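Local structure of ABC transporter substrate binding protein (Ribose) (Agrobacterium vitis S4, 4WT7) at residues Thr42-Phe45 against Phe46-Gln49; Trp105-Arg108 against Ala109-Gly113; Val116-Ile119 against Asp120-Ser123; Thr310-Glu313 against Val314-Leu318. The protein probably serves as the solute-binding component of a sugar ABC importer and holds D-allitol in the cleft between its two lobes. All blocks are in the same frame, centred on the assembly; numbering follows the deposited sequence.

Interaction 1: Thr42-Phe45 against Phe46-Gln49. With X9X (D-allitol), chain C.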
loop_
_atom_site.group_PDB
_atom_site.type_symbol
_atom_site.label_atom_id
_atom_site.label_comp_id
_atom_site.label_asym_id
_atom_site.label_seq_id
_atom_site.Cartn_x
_atom_site.Cartn_y
_atom_site.Cartn_z
ATOM N N THR A 42 3.419 -11.197 -3.183
ATOM C CA THR A 42 3.877 -10.497 -4.370
ATOM C C THR A 42 2.797 -10.455 -5.466
ATOM O O THR A 42 3.144 -10.440 -6.636
ATOM C CB THR A 42 5.045 -11.248 -5.031
ATOM O OG1 THR A 42 4.665 -12.628 -5.203
ATOM C CG2 THR A 42 6.288 -11.154 -4.196
ATOM N N ASP A 43 1.517 -10.476 -5.096
ATOM C CA ASP A 43 0.471 -10.788 -6.063
ATOM C C ASP A 43 -0.045 -9.571 -6.820
ATOM O O ASP A 43 -0.992 -9.690 -7.599
ATOM C CB ASP A 43 -0.713 -11.462 -5.359
ATOM C CG ASP A 43 -1.690 -10.454 -4.801
ATOM O OD1 ASP A 43 -1.233 -9.518 -4.124
ATOM O OD2 ASP A 43 -2.922 -10.569 -5.082
ATOM N N HIS A 44 0.529 -8.396 -6.575
ATOM C CA HIS A 44 0.235 -7.233 -7.407
ATOM C C HIS A 44 1.369 -6.232 -7.390
ATOM O O HIS A 44 2.367 -6.432 -6.712
ATOM C CB HIS A 44 -1.048 -6.550 -6.953
ATOM C CG HIS A 44 -0.978 -5.990 -5.572
ATOM N ND1 HIS A 44 -1.161 -6.773 -4.447
ATOM C CD2 HIS A 44 -0.788 -4.732 -5.115
ATOM C CE1 HIS A 44 -1.062 -6.018 -3.365
ATOM N NE2 HIS A 44 -0.848 -4.774 -3.747
ATOM N N PHE A 45 1.165 -5.134 -8.105
ATOM C CA PHE A 45 2.240 -4.220 -8.512
ATOM C C PHE A 45 3.111 -3.733 -7.372
ATOM O O PHE A 45 4.329 -3.885 -7.414
ATOM C CB PHE A 45 1.629 -3.015 -9.221
ATOM C CG PHE A 45 2.605 -1.943 -9.543
ATOM C CD1 PHE A 45 3.505 -2.095 -10.599
ATOM C CD2 PHE A 45 2.612 -0.766 -8.817
ATOM C CE1 PHE A 45 4.395 -1.066 -10.909
ATOM C CE2 PHE A 45 3.493 0.255 -9.123
ATOM C CZ PHE A 45 4.391 0.104 -10.157
ATOM N N PHE A 46 2.501 -3.144 -6.356
ATOM C CA PHE A 46 3.283 -2.524 -5.304
ATOM C C PHE A 46 4.190 -3.578 -4.645
ATOM O O PHE A 46 5.422 -3.377 -4.489
ATOM C CB PHE A 46 2.369 -1.868 -4.278
ATOM C CG PHE A 46 3.102 -1.215 -3.152
ATOM C CD1 PHE A 46 3.494 -1.946 -2.051
ATOM C CD2 PHE A 46 3.388 0.135 -3.190
ATOM C CE1 PHE A 46 4.163 -1.349 -1.012
ATOM C CE2 PHE A 46 4.063 0.747 -2.152
ATOM C CZ PHE A 46 4.457 0.002 -1.064
ATOM N N ASP A 47 3.598 -4.714 -4.294
ATOM C CA ASP A 47 4.299 -5.710 -3.511
ATOM C C ASP A 47 5.439 -6.352 -4.284
ATOM O O ASP A 47 6.525 -6.524 -3.749
ATOM C CB ASP A 47 3.339 -6.806 -3.036
ATOM C CG ASP A 47 2.198 -6.278 -2.208
ATOM O OD1 ASP A 47 2.021 -5.044 -2.066
ATOM O OD2 ASP A 47 1.443 -7.129 -1.692
ATOM N N LEU A 48 5.164 -6.747 -5.528
ATOM C CA LEU A 48 6.171 -7.332 -6.397
ATOM C C LEU A 48 7.354 -6.374 -6.595
ATOM O O LEU A 48 8.498 -6.757 -6.456
ATOM C CB LEU A 48 5.559 -7.689 -7.771
ATOM C CG LEU A 48 6.526 -8.408 -8.703
ATOM C CD1 LEU A 48 7.136 -9.598 -8.027
ATOM C CD2 LEU A 48 5.843 -8.831 -10.010
ATOM N N GLN A 49 7.056 -5.122 -6.901
ATOM C CA GLN A 49 8.098 -4.100 -7.108
ATOM C C GLN A 49 9.049 -3.882 -5.904
ATOM O O GLN A 49 10.271 -3.841 -6.034
ATOM C CB GLN A 49 7.417 -2.789 -7.423
ATOM C CG GLN A 49 6.717 -2.765 -8.762
ATOM C CD GLN A 49 7.709 -2.583 -9.887
ATOM O OE1 GLN A 49 8.462 -1.588 -9.936
ATOM N NE2 GLN A 49 7.769 -3.569 -10.757
HETATM O OAA X9X C . -1.948 -4.192 2.256
HETATM C CAG X9X C . -2.493 -3.975 1.005
HETATM C CAI X9X C . -1.907 -2.900 0.149
HETATM O OAC X9X C . -2.220 -1.615 0.629
HETATM C CAK X9X C . -0.443 -3.129 -0.086
HETATM O OAE X9X C . -0.343 -4.417 -0.560
HETATM C CAL X9X C . 0.103 -2.223 -1.192
HETATM O OAF X9X C . -0.612 -2.375 -2.369
HETATM C CAJ X9X C . 0.294 -0.760 -0.849
HETATM O OAD X9X C . -0.863 -0.003 -0.942
HETATM C CAH X9X C . 0.997 -0.477 0.463
HETATM O OAB X9X C . 1.739 0.722 0.505
HETATM O O HOH W 1 0.527 -9.702 -2.405
#

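Interaction 2: Trp105-Arg108 against Ala109-Gly113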
loop_
_atom_site.group_PDB
_atom_site.type_symbol
_atom_site.label_atom_id
_atom_site.label_comp_id
_atom_site.label_asym_id
_atom_site.label_seq_id
_atom_site.Cartn_x
_atom_site.Cartn_y
_atom_site.Cartn_z
ATOM N N TRP A 105 6.716 -11.748 15.898
ATOM C CA TRP A 105 7.866 -12.372 15.280
ATOM C C TRP A 105 8.950 -11.363 15.022
ATOM O O TRP A 105 10.128 -11.683 15.121
ATOM C CB TRP A 105 7.434 -13.146 14.038
ATOM C CG TRP A 105 6.456 -14.122 14.509
ATOM C CD1 TRP A 105 5.109 -14.125 14.292
ATOM C CD2 TRP A 105 6.726 -15.197 15.413
ATOM N NE1 TRP A 105 4.530 -15.185 14.965
ATOM C CE2 TRP A 105 5.504 -15.844 15.670
ATOM C CE3 TRP A 105 7.886 -15.667 16.024
ATOM C CZ2 TRP A 105 5.414 -16.964 16.501
ATOM C CZ3 TRP A 105 7.796 -16.770 16.852
ATOM C CH2 TRP A 105 6.557 -17.401 17.092
ATOM N N LEU A 106 8.558 -10.147 14.705
ATOM C CA LEU A 106 9.530 -9.081 14.597
ATOM C C LEU A 106 10.176 -8.887 15.999
ATOM O O LEU A 106 11.391 -8.661 16.117
ATOM C CB LEU A 106 8.848 -7.798 14.176
ATOM C CG LEU A 106 8.083 -7.806 12.840
ATOM C CD1 LEU A 106 7.596 -6.402 12.529
ATOM C CD2 LEU A 106 8.891 -8.361 11.723
ATOM N N LYS A 107 9.371 -8.982 17.051
ATOM C CA LYS A 107 9.925 -8.851 18.413
ATOM C C LYS A 107 10.936 -9.987 18.707
ATOM O O LYS A 107 12.054 -9.741 19.178
ATOM C CB LYS A 107 8.809 -8.833 19.480
ATOM C CG LYS A 107 9.337 -8.726 20.939
ATOM C CD LYS A 107 8.177 -8.758 21.964
ATOM C CE LYS A 107 8.639 -8.241 23.353
ATOM N NZ LYS A 107 9.798 -9.064 23.830
ATOM N N ARG A 108 10.539 -11.213 18.391
ATOM C CA ARG A 108 11.371 -12.371 18.594
ATOM C C ARG A 108 12.699 -12.198 17.867
ATOM O O ARG A 108 13.744 -12.528 18.382
ATOM C CB ARG A 108 10.610 -13.615 18.090
ATOM C CG ARG A 108 11.361 -14.905 18.180
ATOM C CD ARG A 108 11.635 -15.319 19.637
ATOM N NE ARG A 108 10.421 -15.737 20.355
ATOM C CZ ARG A 108 9.904 -16.968 20.304
ATOM N NH1 ARG A 108 10.480 -17.927 19.582
ATOM N NH2 ARG A 108 8.814 -17.248 20.994
ATOM N N ALA A 109 12.660 -11.645 16.665
ATOM C CA ALA A 109 13.882 -11.466 15.877
ATOM C C ALA A 109 14.846 -10.493 16.616
ATOM O O ALA A 109 16.024 -10.787 16.849
ATOM C CB ALA A 109 13.522 -10.934 14.507
ATOM N N ARG A 110 14.327 -9.342 17.004
ATOM C CA ARG A 110 15.107 -8.378 17.787
ATOM C C ARG A 110 15.696 -9.019 19.072
ATOM O O ARG A 110 16.861 -8.796 19.428
ATOM C CB ARG A 110 14.218 -7.193 18.175
ATOM C CG ARG A 110 13.688 -6.418 17.011
ATOM C CD ARG A 110 14.813 -5.760 16.232
ATOM N NE ARG A 110 15.695 -5.006 17.094
ATOM C CZ ARG A 110 15.459 -3.777 17.547
ATOM N NH1 ARG A 110 16.339 -3.182 18.336
ATOM N NH2 ARG A 110 14.351 -3.128 17.217
ATOM N N ASP A 111 14.857 -9.789 19.766
ATOM C CA ASP A 111 15.229 -10.421 21.022
ATOM C C ASP A 111 16.344 -11.428 20.734
ATOM O O ASP A 111 17.199 -11.675 21.565
ATOM C CB ASP A 111 14.021 -11.129 21.659
ATOM C CG ASP A 111 13.007 -10.157 22.295
ATOM O OD1 ASP A 111 13.316 -8.954 22.462
ATOM O OD2 ASP A 111 11.879 -10.607 22.638
ATOM N N ALA A 112 16.337 -11.981 19.522
ATOM C CA ALA A 112 17.364 -12.917 19.098
ATOM C C ALA A 112 18.644 -12.247 18.601
ATOM O O ALA A 112 19.578 -12.916 18.170
ATOM C CB ALA A 112 16.808 -13.831 18.018
ATOM N N GLY A 113 18.683 -10.928 18.651
ATOM C CA GLY A 113 19.888 -10.208 18.295
ATOM C C GLY A 113 19.878 -9.715 16.861
ATOM O O GLY A 113 20.885 -9.231 16.382
HETATM O O HOH W 2 10.804 -12.894 22.021
#

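Interaction 3: Val116-Ile119 against Asp120-Ser123. With X9X (D-allitol), chain C.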
loop_
_atom_site.group_PDB
_atom_site.type_symbol
_atom_site.label_atom_id
_atom_site.label_comp_id
_atom_site.label_asym_id
_atom_site.label_seq_id
_atom_site.Cartn_x
_atom_site.Cartn_y
_atom_site.Cartn_z
ATOM N N VAL A 116 15.889 -5.515 12.756
ATOM C CA VAL A 116 14.697 -5.591 11.935
ATOM C C VAL A 116 14.412 -4.237 11.337
ATOM O O VAL A 116 14.414 -3.236 12.047
ATOM C CB VAL A 116 13.495 -6.018 12.804
ATOM C CG1 VAL A 116 12.172 -5.808 12.053
ATOM C CG2 VAL A 116 13.686 -7.443 13.235
ATOM N N LEU A 117 14.233 -4.198 10.017
ATOM C CA LEU A 117 13.661 -3.042 9.342
ATOM C C LEU A 117 12.375 -3.439 8.635
ATOM O O LEU A 117 12.128 -4.612 8.384
ATOM C CB LEU A 117 14.637 -2.446 8.309
ATOM C CG LEU A 117 15.816 -1.679 8.913
ATOM C CD1 LEU A 117 16.833 -2.672 9.549
ATOM C CD2 LEU A 117 16.481 -0.774 7.872
ATOM N N THR A 118 11.540 -2.466 8.314
ATOM C CA THR A 118 10.309 -2.783 7.609
ATOM C C THR A 118 10.021 -1.861 6.421
ATOM O O THR A 118 10.609 -0.799 6.267
ATOM C CB THR A 118 9.113 -2.737 8.561
ATOM O OG1 THR A 118 9.101 -1.474 9.223
ATOM C CG2 THR A 118 9.177 -3.842 9.614
ATOM N N ILE A 119 9.097 -2.309 5.588
ATOM C CA ILE A 119 8.432 -1.473 4.592
ATOM C C ILE A 119 6.926 -1.564 4.843
ATOM O O ILE A 119 6.352 -2.656 4.865
ATOM C CB ILE A 119 8.794 -1.903 3.161
ATOM C CG1 ILE A 119 10.311 -1.786 2.975
ATOM C CG2 ILE A 119 8.014 -1.057 2.122
ATOM C CD1 ILE A 119 10.854 -2.543 1.829
ATOM N N ASP A 120 6.314 -0.411 5.058
ATOM C CA ASP A 120 4.892 -0.316 5.353
ATOM C C ASP A 120 4.491 -1.132 6.580
ATOM O O ASP A 120 3.470 -1.815 6.574
ATOM C CB ASP A 120 4.048 -0.750 4.147
ATOM C CG ASP A 120 3.938 0.311 3.110
ATOM O OD1 ASP A 120 4.273 1.474 3.407
ATOM O OD2 ASP A 120 3.479 -0.029 1.988
ATOM N N VAL A 121 5.310 -1.089 7.641
ATOM C CA VAL A 121 4.908 -1.717 8.899
ATOM C C VAL A 121 5.387 -0.842 10.062
ATOM O O VAL A 121 6.589 -0.749 10.302
ATOM C CB VAL A 121 5.509 -3.134 9.108
ATOM C CG1 VAL A 121 4.978 -3.719 10.438
ATOM C CG2 VAL A 121 5.216 -4.105 7.928
ATOM N N GLY A 122 4.454 -0.220 10.782
ATOM C CA GLY A 122 4.797 0.693 11.856
ATOM C C GLY A 122 4.938 -0.057 13.164
ATOM O O GLY A 122 4.128 0.051 14.080
ATOM N N SER A 123 5.960 -0.877 13.226
ATOM C CA SER A 123 6.211 -1.673 14.399
ATOM C C SER A 123 7.164 -0.984 15.360
ATOM O O SER A 123 8.134 -0.388 14.940
ATOM C CB SER A 123 6.834 -2.980 13.970
ATOM O OG SER A 123 7.231 -3.741 15.094
HETATM O OAA X9X C . -1.948 -4.192 2.256
HETATM C CAG X9X C . -2.493 -3.975 1.005
HETATM C CAI X9X C . -1.907 -2.900 0.149
HETATM O OAC X9X C . -2.220 -1.615 0.629
HETATM C CAK X9X C . -0.443 -3.129 -0.086
HETATM O OAE X9X C . -0.343 -4.417 -0.560
HETATM C CAL X9X C . 0.103 -2.223 -1.192
HETATM O OAF X9X C . -0.612 -2.375 -2.369
HETATM C CAJ X9X C . 0.294 -0.760 -0.849
HETATM O OAD X9X C . -0.863 -0.003 -0.942
HETATM C CAH X9X C . 0.997 -0.477 0.463
HETATM O OAB X9X C . 1.739 0.722 0.505
#

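Interaction 4: Thr310-Glu313 against Val314-Leu318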
loop_
_atom_site.group_PDB
_atom_site.type_symbol
_atom_site.label_atom_id
_atom_site.label_comp_id
_atom_site.label_asym_id
_atom_site.label_seq_id
_atom_site.Cartn_x
_atom_site.Cartn_y
_atom_site.Cartn_z
ATOM N N THR A 310 -3.416 15.530 -13.825
ATOM C CA THR A 310 -2.009 15.368 -13.528
ATOM C C THR A 310 -1.408 14.013 -13.891
ATOM O O THR A 310 -0.217 13.845 -13.783
ATOM C CB THR A 310 -1.748 15.593 -12.036
ATOM O OG1 THR A 310 -2.500 14.631 -11.280
ATOM C CG2 THR A 310 -2.150 17.018 -11.644
ATOM N N VAL A 311 -2.214 13.052 -14.337
ATOM C CA VAL A 311 -1.700 11.703 -14.508
ATOM C C VAL A 311 -0.542 11.651 -15.506
ATOM O O VAL A 311 0.438 10.972 -15.259
ATOM C CB VAL A 311 -2.810 10.682 -14.854
ATOM C CG1 VAL A 311 -3.556 11.079 -16.137
ATOM C CG2 VAL A 311 -2.209 9.290 -14.977
ATOM N N ASN A 312 -0.628 12.374 -16.620
ATOM C CA ASN A 312 0.498 12.408 -17.542
ATOM C C ASN A 312 1.804 12.804 -16.853
ATOM O O ASN A 312 2.792 12.102 -16.957
ATOM C CB ASN A 312 0.221 13.374 -18.704
ATOM C CG ASN A 312 1.345 13.397 -19.722
ATOM O OD1 ASN A 312 1.631 12.389 -20.340
ATOM N ND2 ASN A 312 1.986 14.546 -19.893
ATOM N N GLU A 313 1.837 13.931 -16.164
ATOM C CA GLU A 313 3.100 14.338 -15.581
ATOM C C GLU A 313 3.505 13.420 -14.437
ATOM O O GLU A 313 4.686 13.232 -14.203
ATOM C CB GLU A 313 3.096 15.800 -15.155
ATOM C CG GLU A 313 1.972 16.185 -14.227
ATOM C CD GLU A 313 2.122 17.612 -13.689
ATOM O OE1 GLU A 313 3.270 17.994 -13.328
ATOM O OE2 GLU A 313 1.090 18.335 -13.651
ATOM N N VAL A 314 2.535 12.822 -13.746
ATOM C CA VAL A 314 2.848 11.782 -12.775
ATOM C C VAL A 314 3.385 10.530 -13.458
ATOM O O VAL A 314 4.435 10.023 -13.083
ATOM C CB VAL A 314 1.619 11.436 -11.912
ATOM C CG1 VAL A 314 1.985 10.384 -10.867
ATOM C CG2 VAL A 314 1.109 12.686 -11.229
ATOM N N THR A 315 2.710 10.049 -14.495
ATOM C CA THR A 315 3.129 8.817 -15.163
ATOM C C THR A 315 4.525 8.949 -15.743
ATOM O O THR A 315 5.299 7.982 -15.763
ATOM C CB THR A 315 2.152 8.411 -16.300
ATOM O OG1 THR A 315 0.915 7.945 -15.736
ATOM C CG2 THR A 315 2.743 7.284 -17.140
ATOM N N ARG A 316 4.854 10.142 -16.230
ATOM C CA ARG A 316 6.196 10.383 -16.788
ATOM C C ARG A 316 7.336 10.422 -15.758
ATOM O O ARG A 316 8.440 9.924 -16.026
ATOM C CB ARG A 316 6.180 11.643 -17.645
ATOM C CG ARG A 316 5.529 11.367 -18.966
ATOM C CD ARG A 316 5.339 12.596 -19.773
ATOM N NE ARG A 316 4.533 12.305 -20.953
ATOM C CZ ARG A 316 5.024 12.050 -22.162
ATOM N NH1 ARG A 316 6.349 12.068 -22.373
ATOM N NH2 ARG A 316 4.173 11.800 -23.164
ATOM N N LYS A 317 7.067 10.986 -14.587
ATOM C CA LYS A 317 8.029 10.973 -13.486
ATOM C C LYS A 317 8.302 9.565 -12.922
ATOM O O LYS A 317 9.338 9.333 -12.316
ATOM C CB LYS A 317 7.563 11.930 -12.394
ATOM C CG LYS A 317 7.673 13.349 -12.861
ATOM C CD LYS A 317 6.753 14.294 -12.146
ATOM C CE LYS A 317 7.273 14.710 -10.786
ATOM N NZ LYS A 317 6.402 15.790 -10.208
ATOM N N LEU A 318 7.382 8.627 -13.144
ATOM C CA LEU A 318 7.584 7.237 -12.721
ATOM C C LEU A 318 8.308 6.373 -13.770
ATOM O O LEU A 318 8.955 5.386 -13.416
ATOM C CB LEU A 318 6.241 6.579 -12.381
ATOM C CG LEU A 318 5.298 7.245 -11.361
ATOM C CD1 LEU A 318 3.942 6.551 -11.414
ATOM C CD2 LEU A 318 5.865 7.218 -9.948
#

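Interaction 1: Thr42-Phe45 against Phe46-Gln49
His44 and Asp47, at the N-cap and in the first turn of helix 45-60, jointly hold D-allitol at the cleft of this periplasmic-binding-protein fold. His44 NE2 donates to the ligand hydroxyl OAF (2.8 Å), and the ligand hydroxyl OAE donates to Asp47 OD1 (2.9 Å). The imidazole reaches there because its CG sits between the backbone N and the carbonyl carbon (chi1 63°), bringing the ring back over the helix start; its plane is turned 53° from the Asp47 carboxylate. The other ring nitrogen, His44 ND1, gives its N-H to Asp43 OD1 at 2.8 Å, which fixes the ring rotation. With both nitrogens donating, the ring may well be cationic, a state that the two aspartates would support. A water donates to Asp43 OD1 and, at 2.8 Å, to Asp47 OD2, which probably eases the closeness of the two carboxylates; Arg72 adds a salt bridge to Asp47 OD2. The His44 carbonyl accepts from Leu48 N (3.1 Å), opening the regular helix bonding. Packing completes the turn. Phe46 turns one ring face to the ligand, an apolar platform for a polyol chain, with CZ 3.2 Å from OAB. One turn apart, Phe45 and Gln49 form a CH-pi contact: Gln49 CG lies over the Phe45 ring face, 3.9 Å from the centroid and 23° off the normal.

Interaction 2: Trp105-Arg108 against Ala109-Gly113
Lys107 leaves its helix with CG anti to the backbone N (chi1 179°), runs on extended, and bends only at its last torsion (chi4 -57°), which turns NZ back onto Asp111. On Asp111 CG lies beside the backbone N, opposite its own carbonyl carbon, and the carboxylate leans toward the preceding turn. The outcome is an i to i+4 salt bridge, Lys107 NZ to Asp111 OD2 at 2.9 Å, using the syn lone pair of the oxygen. A long flexible lysine and a short aspartate suit this spacing on an exposed face, where the ion pair lies along the surface. The same OD2 takes a hydrogen bond from a water at 2.6 Å, and that water is weakly bonded by Arg108 NE. Arg108 bends at its middle torsions and sets one guanidinium face against Trp105 CZ3.

Helix 99-111 ends here in a Schellman motif: Ala112 N still makes an ordinary i to i+4 bond to Arg108 O (2.9 Å), then Gly113, at a positive phi of 97°, turns its N-H back to Arg110 O (2.9 Å); a side chain at this position would press on the carbonyl O of Ala112. Arg110 points its guanidinium elsewhere, NH2 bonding to the carbonyl of His125.

Within the beta-alpha-beta unit of strand 91-95, helix 99-111 and strand 116-119, the small buried Ala109 lets the helix approach both Val116 of the following strand and Ile85 of helix 74-87, Trp105 lies on Val78 and Gln82 of that helix, and Leu106 faces the loop at Ser123 and His125.

Interaction 3: Val116-Ile119 against Asp120-Ser123
Thr118 and Val121 cross at about a right angle where strand 116-119 of the parallel sheet in this Rossmann-like lobe gives way to a pocket loop. Their branched carbons meet closely, Thr118 CB lying 3.7 Å from Val121 CB, with Thr118 CG2 alongside. Threonine suits the place because it offers both a methyl for this packing and a hydroxyl for the turn: with OG1 between the backbone N and the carbonyl carbon (chi1 54°), it donates to Val121 O at 2.8 Å, in the carbonyl plane and on a lone pair. The same hydroxyl also bonds Ser126 OG, so this buried oxygen is satisfied. Val121 O accepts a second, weak bond from Ser123 N (3.0 Å), closing an inverse gamma turn centred on Gly122.

The bend starts at Asp120, whose positive phi of 57° turns the chain out of the strand, while its side chain continues toward the ligand. Asp120 OD1 is bonded to Thr131 OG1, a second-shell contact that positions the carboxylate. Its other oxygen accepts from a terminal hydroxyl of D-allitol; Asp120 OD2 and X9X OAB stand 2.4 Å apart, so short that the exact value is doubtful.

Interaction 4: Thr310-Glu313 against Val314-Leu318
Regular i to i+4 bonds, from Val314 N to Thr310 O (2.9 Å) through Lys317 N to Glu313 O, build the C-terminal helix 311-318, which packs on the mixed sheet of the second lobe of this periplasmic-binding-protein fold. Its sides divide by residue type. Val314 faces the sheet, touching Leu304 and Ala306 of strand 304-307 and Ala272 of strand 267-272; a beta-branched side chain fills that inner face compactly, and its CG2 also lies 3.1 Å from Thr310 O. Thr310 turns its hydroxyl back to Asn307 N and Leu305 O, tying the helix start to the strand before it. Val311 and Thr315 point the same way side by side, Val311 CG2 3.5 Å from Thr315 OG1, beside helix 254-260.

The outer face is polar. Asn312 swings its amide, CG anti to the backbone N (chi1 -178°), up to the extended Arg316 chain. Arg316 NE donates to Asn312 OD1 at 3.0 Å, nearly straight at 171°, with the acceptor in the guanidinium plane at its edge; the amide and guanidinium planes themselves stand 64° apart. Asparagine supplies a neutral acceptor of the right length for this one-turn span. Glu313 and Lys317 carry opposite charges on the same surface without pairing, OE1 and NZ being 4.9 Å apart. Instead, the Lys317 chain lies against the backbone, its CD 3.1 Å from Glu313 O.

Interactions 1 and 3 meet at D-allitol: one gives the N-terminal end of helix 45-60, the other the end of strand 116-119, and Phe46 CZ comes within 3.2 Å of Asp120 OD2. Arg170, Asp251 and Gln273 add further bonds to the same ligand. Interaction 2, its centre 13 Å from that of interaction 3, leads into the same strand through the turn after helix 99-111; Arg110 CD packs 3.6 Å from Val116 CG2, well back from the pocket. Interaction 4 belongs to the second lobe, its centre 41 Å from that of interaction 2 and its nearest atoms about 7 Å from interaction 1, and touches neither the ligand nor the other three.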